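Local coordinates for putative enoyl-CoA hydratase/isomerase (Acinetobacter baumannii, PDB 3FDU), which probably acts on fatty acyl-CoA thioesters as an enoyl-CoA hydratase or isomerase of the crotonase superfamily, although its exact reaction and substrate are not established, at residues A[136-149]-A[224-236]. The protein carries 4 engineered substitutions. Sequence-based numbering, arbitrary orientation.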
# COMPACT_ATOMS: atom_id res chain seq x y z
N PHE A 136 -17.00 -12.35 -4.92
CA PHE A 136 -16.58 -13.75 -4.65
C PHE A 136 -17.07 -14.27 -3.29
O PHE A 136 -17.61 -15.37 -3.20
CB PHE A 136 -15.03 -13.95 -4.77
CG PHE A 136 -14.43 -13.40 -6.08
CD1 PHE A 136 -15.00 -13.70 -7.31
CD2 PHE A 136 -13.29 -12.60 -6.06
CE1 PHE A 136 -14.46 -13.17 -8.51
CE2 PHE A 136 -12.75 -12.10 -7.24
CZ PHE A 136 -13.34 -12.38 -8.44
N VAL A 137 -16.88 -13.52 -2.22
CA VAL A 137 -17.37 -14.04 -0.92
C VAL A 137 -18.87 -14.35 -0.89
O VAL A 137 -19.31 -15.39 -0.34
CB VAL A 137 -16.92 -13.15 0.27
CG1 VAL A 137 -17.69 -13.58 1.57
CG2 VAL A 137 -15.37 -13.33 0.48
N SER A 138 -19.68 -13.45 -1.45
CA SER A 138 -21.13 -13.65 -1.35
C SER A 138 -21.60 -14.72 -2.33
O SER A 138 -22.67 -15.30 -2.14
CB SER A 138 -21.91 -12.33 -1.55
OG SER A 138 -21.53 -11.77 -2.79
N LEU A 139 -20.79 -15.04 -3.33
CA LEU A 139 -21.11 -16.18 -4.20
C LEU A 139 -20.68 -17.52 -3.56
O LEU A 139 -20.95 -18.55 -4.13
CB LEU A 139 -20.43 -16.05 -5.58
CG LEU A 139 -20.95 -14.92 -6.47
CD1 LEU A 139 -20.01 -14.65 -7.65
CD2 LEU A 139 -22.38 -15.29 -6.97
N GLY A 140 -20.02 -17.52 -2.40
CA GLY A 140 -19.44 -18.79 -1.85
C GLY A 140 -18.08 -19.21 -2.43
O GLY A 140 -17.62 -20.35 -2.25
N LEU A 141 -17.42 -18.27 -3.10
CA LEU A 141 -16.10 -18.48 -3.65
C LEU A 141 -14.99 -17.80 -2.83
O LEU A 141 -15.06 -17.73 -1.59
CB LEU A 141 -16.11 -18.02 -5.11
CG LEU A 141 -17.18 -18.71 -5.98
CD1 LEU A 141 -17.58 -18.02 -7.32
CD2 LEU A 141 -16.68 -20.17 -6.28
N SER A 142 -13.93 -17.34 -3.49
CA SER A 142 -12.73 -16.90 -2.75
C SER A 142 -11.92 -16.07 -3.72
O SER A 142 -12.32 -15.91 -4.87
CB SER A 142 -11.90 -18.13 -2.21
OG SER A 142 -11.54 -18.97 -3.31
N PRO A 143 -10.77 -15.54 -3.28
CA PRO A 143 -10.15 -14.54 -4.20
C PRO A 143 -9.64 -15.12 -5.53
O PRO A 143 -9.32 -16.34 -5.59
CB PRO A 143 -8.93 -14.06 -3.37
CG PRO A 143 -9.47 -14.15 -1.90
CD PRO A 143 -10.24 -15.47 -1.91
N GLU A 144 -9.57 -14.30 -6.59
CA GLU A 144 -8.77 -14.69 -7.77
C GLU A 144 -7.95 -13.52 -8.32
O GLU A 144 -8.05 -12.41 -7.82
CB GLU A 144 -9.61 -15.36 -8.89
CG GLU A 144 -11.00 -14.78 -9.13
CD GLU A 144 -11.42 -14.83 -10.61
OE1 GLU A 144 -11.72 -15.94 -11.12
OE2 GLU A 144 -11.53 -13.75 -11.25
N GLY A 145 -7.14 -13.79 -9.33
CA GLY A 145 -6.27 -12.76 -9.91
C GLY A 145 -5.14 -12.26 -9.01
O GLY A 145 -4.53 -11.22 -9.29
N GLY A 146 -4.86 -12.97 -7.93
CA GLY A 146 -3.79 -12.57 -7.05
C GLY A 146 -4.22 -11.48 -6.10
O GLY A 146 -3.38 -10.90 -5.42
N ALA A 147 -5.52 -11.22 -6.03
CA ALA A 147 -6.05 -10.09 -5.28
C ALA A 147 -5.80 -10.22 -3.79
O ALA A 147 -5.65 -9.20 -3.09
CB ALA A 147 -7.57 -9.93 -5.56
N SER A 148 -5.75 -11.46 -3.28
CA SER A 148 -5.41 -11.62 -1.86
C SER A 148 -4.08 -10.96 -1.52
O SER A 148 -3.88 -10.58 -0.37
CB SER A 148 -5.38 -13.10 -1.41
OG SER A 148 -4.44 -13.83 -2.19
N GLN A 149 -3.19 -10.81 -2.49
CA GLN A 149 -1.94 -10.10 -2.25
C GLN A 149 -1.84 -8.76 -2.96
O GLN A 149 -1.46 -7.77 -2.33
CB GLN A 149 -0.69 -11.00 -2.58
CG GLN A 149 -0.55 -12.16 -1.60
CD GLN A 149 0.70 -13.03 -1.90
OE1 GLN A 149 1.67 -12.54 -2.44
NE2 GLN A 149 0.64 -14.30 -1.54
N CYS A 224 1.01 -16.87 -6.80
CA CYS A 224 -0.16 -16.46 -6.01
C CYS A 224 -1.46 -16.73 -6.79
O CYS A 224 -2.40 -17.33 -6.26
CB CYS A 224 -0.07 -14.99 -5.61
SG CYS A 224 -1.51 -14.40 -4.64
N ILE A 225 -1.50 -16.31 -8.06
CA ILE A 225 -2.67 -16.63 -8.90
C ILE A 225 -3.02 -18.14 -8.90
O ILE A 225 -4.18 -18.52 -8.74
CB ILE A 225 -2.45 -16.08 -10.33
CG1 ILE A 225 -2.49 -14.54 -10.24
CG2 ILE A 225 -3.57 -16.62 -11.37
CD1 ILE A 225 -1.97 -13.80 -11.52
N ASP A 226 -1.99 -18.98 -9.01
CA ASP A 226 -2.16 -20.45 -9.12
C ASP A 226 -2.64 -21.05 -7.81
O ASP A 226 -3.48 -21.93 -7.79
CB ASP A 226 -0.87 -21.13 -9.60
CG ASP A 226 -0.63 -20.95 -11.13
OD1 ASP A 226 -1.55 -20.66 -11.94
OD2 ASP A 226 0.52 -21.13 -11.57
N HIS A 227 -2.13 -20.55 -6.70
CA HIS A 227 -2.48 -21.15 -5.42
C HIS A 227 -3.90 -20.66 -5.04
O HIS A 227 -4.70 -21.40 -4.46
CB HIS A 227 -1.46 -20.76 -4.34
CG HIS A 227 -1.94 -21.06 -2.96
ND1 HIS A 227 -2.34 -22.32 -2.57
CD2 HIS A 227 -2.16 -20.24 -1.89
CE1 HIS A 227 -2.75 -22.29 -1.32
NE2 HIS A 227 -2.65 -21.04 -0.88
N GLU A 228 -4.21 -19.42 -5.37
CA GLU A 228 -5.61 -18.95 -5.24
C GLU A 228 -6.54 -19.84 -6.06
O GLU A 228 -7.64 -20.19 -5.59
CB GLU A 228 -5.76 -17.51 -5.74
CG GLU A 228 -5.31 -16.47 -4.72
CD GLU A 228 -5.61 -15.02 -5.20
OE1 GLU A 228 -6.04 -14.88 -6.38
OE2 GLU A 228 -5.42 -14.06 -4.40
N ALA A 229 -6.13 -20.15 -7.28
CA ALA A 229 -6.97 -20.91 -8.20
C ALA A 229 -7.30 -22.27 -7.58
O ALA A 229 -8.40 -22.77 -7.71
CB ALA A 229 -6.24 -21.11 -9.58
N GLU A 230 -6.36 -22.85 -6.86
CA GLU A 230 -6.61 -24.15 -6.21
C GLU A 230 -7.72 -24.05 -5.14
O GLU A 230 -8.70 -24.84 -5.11
CB GLU A 230 -5.28 -24.70 -5.65
CG GLU A 230 -5.43 -26.00 -4.87
CD GLU A 230 -4.06 -26.68 -4.59
OE1 GLU A 230 -4.07 -27.91 -4.44
OE2 GLU A 230 -3.00 -26.00 -4.55
N ILE A 231 -7.59 -23.05 -4.28
CA ILE A 231 -8.61 -22.78 -3.28
C ILE A 231 -9.98 -22.42 -3.91
O ILE A 231 -11.02 -22.88 -3.44
CB ILE A 231 -8.13 -21.69 -2.29
CG1 ILE A 231 -6.94 -22.27 -1.49
CG2 ILE A 231 -9.36 -21.15 -1.39
CD1 ILE A 231 -6.20 -21.26 -0.67
N PHE A 232 -9.95 -21.63 -4.98
CA PHE A 232 -11.15 -21.21 -5.70
C PHE A 232 -11.93 -22.45 -6.22
O PHE A 232 -13.16 -22.54 -6.10
CB PHE A 232 -10.73 -20.29 -6.87
CG PHE A 232 -11.90 -19.65 -7.61
CD1 PHE A 232 -12.32 -18.36 -7.30
CD2 PHE A 232 -12.53 -20.31 -8.65
CE1 PHE A 232 -13.43 -17.74 -8.00
CE2 PHE A 232 -13.63 -19.72 -9.34
CZ PHE A 232 -14.06 -18.43 -9.03
N MET A 233 -11.21 -23.41 -6.81
CA MET A 233 -11.87 -24.64 -7.31
C MET A 233 -12.46 -25.55 -6.23
O MET A 233 -13.51 -26.21 -6.46
CB MET A 233 -10.93 -25.40 -8.28
CG MET A 233 -10.78 -24.72 -9.67
SD MET A 233 -12.29 -24.46 -10.69
CE MET A 233 -12.79 -26.24 -10.84
N GLN A 234 -11.82 -25.59 -5.05
CA GLN A 234 -12.37 -26.22 -3.83
C GLN A 234 -13.73 -25.64 -3.47
O GLN A 234 -14.66 -26.37 -3.12
CB GLN A 234 -11.44 -26.01 -2.62
CG GLN A 234 -10.08 -26.75 -2.74
CD GLN A 234 -9.12 -26.44 -1.58
OE1 GLN A 234 -9.48 -25.77 -0.59
NE2 GLN A 234 -7.92 -26.94 -1.69
N ARG A 235 -13.83 -24.31 -3.54
CA ARG A 235 -15.13 -23.62 -3.35
C ARG A 235 -16.09 -23.88 -4.46
O ARG A 235 -17.24 -24.17 -4.19
CB ARG A 235 -14.94 -22.09 -3.20
CG ARG A 235 -13.78 -21.70 -2.33
CD ARG A 235 -14.11 -21.48 -0.89
NE ARG A 235 -15.34 -22.10 -0.48
CZ ARG A 235 -15.41 -23.30 0.09
NH1 ARG A 235 -14.30 -23.99 0.33
NH2 ARG A 235 -16.60 -23.78 0.46
N VAL A 236 -15.65 -23.78 -5.72
CA VAL A 236 -16.55 -24.14 -6.84
C VAL A 236 -17.16 -25.59 -6.73
O VAL A 236 -18.33 -25.85 -7.12
CB VAL A 236 -15.81 -24.04 -8.17
CG1 VAL A 236 -16.55 -24.81 -9.30
CG2 VAL A 236 -15.46 -22.52 -8.53
O HOH W 1 -17.88 -20.98 1.13
O HOH W 2 -8.99 -18.25 -3.85
O HOH W 3 -6.04 -16.40 -8.84
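In this crotonase-fold subunit, the loop that leads into helix 147-155 runs along helix 218-236, with the buried carboxylate of Glu228 gripping the N-terminal end of helix 147-155. Gly146 is the N-cap, and its N donates to Glu228 OE1 at 2.7 Å, arriving 41° out of the carboxylate plane. The other oxygen, OE2, accepts from Ser148 N at 2.9 Å, nearly in line with the C-O bond; Ser148 OG is modelled 2.4 Å from Glu228 OE2, too close to be trusted as an ordinary hydrogen bond. Lying at the helix start, the carboxylate would probably be stabilised as an anion. Water 3 gives OE1 a further donor and also donates to Ile225 O, linking the carboxylate to its own helix. Gly145 and Gly146 both have positive phi, and Ile225 CG1 packs against this bend, 3.7 Å from Gly146 N.

Farther along, water 2 joins Ser142 OG, Pro143 O and Glu228 O, stitching the extended loop to the helix backbone. Phe232, its CG anti to the backbone N (chi1 -173°), carries its ring to Leu141, whose CD2 lies over one face, toward the rim. Ser142 O meets the ring's edge in plane, 3.5 Å from Phe232 CD1, and is buried without a hydrogen-bond partner. A glycerol sits near this ring, and Leu141 also touches Phe71 of helix 68-76. Leu141 O is hydrogen-bonded to Ser206 OG of a neighbouring subunit, so the loop is held between the helix and the trimer neighbour. At the far end, Arg235 bends back so that NE makes a weak 3.4 Å bond to Gly140 O, at the guanidinium edge.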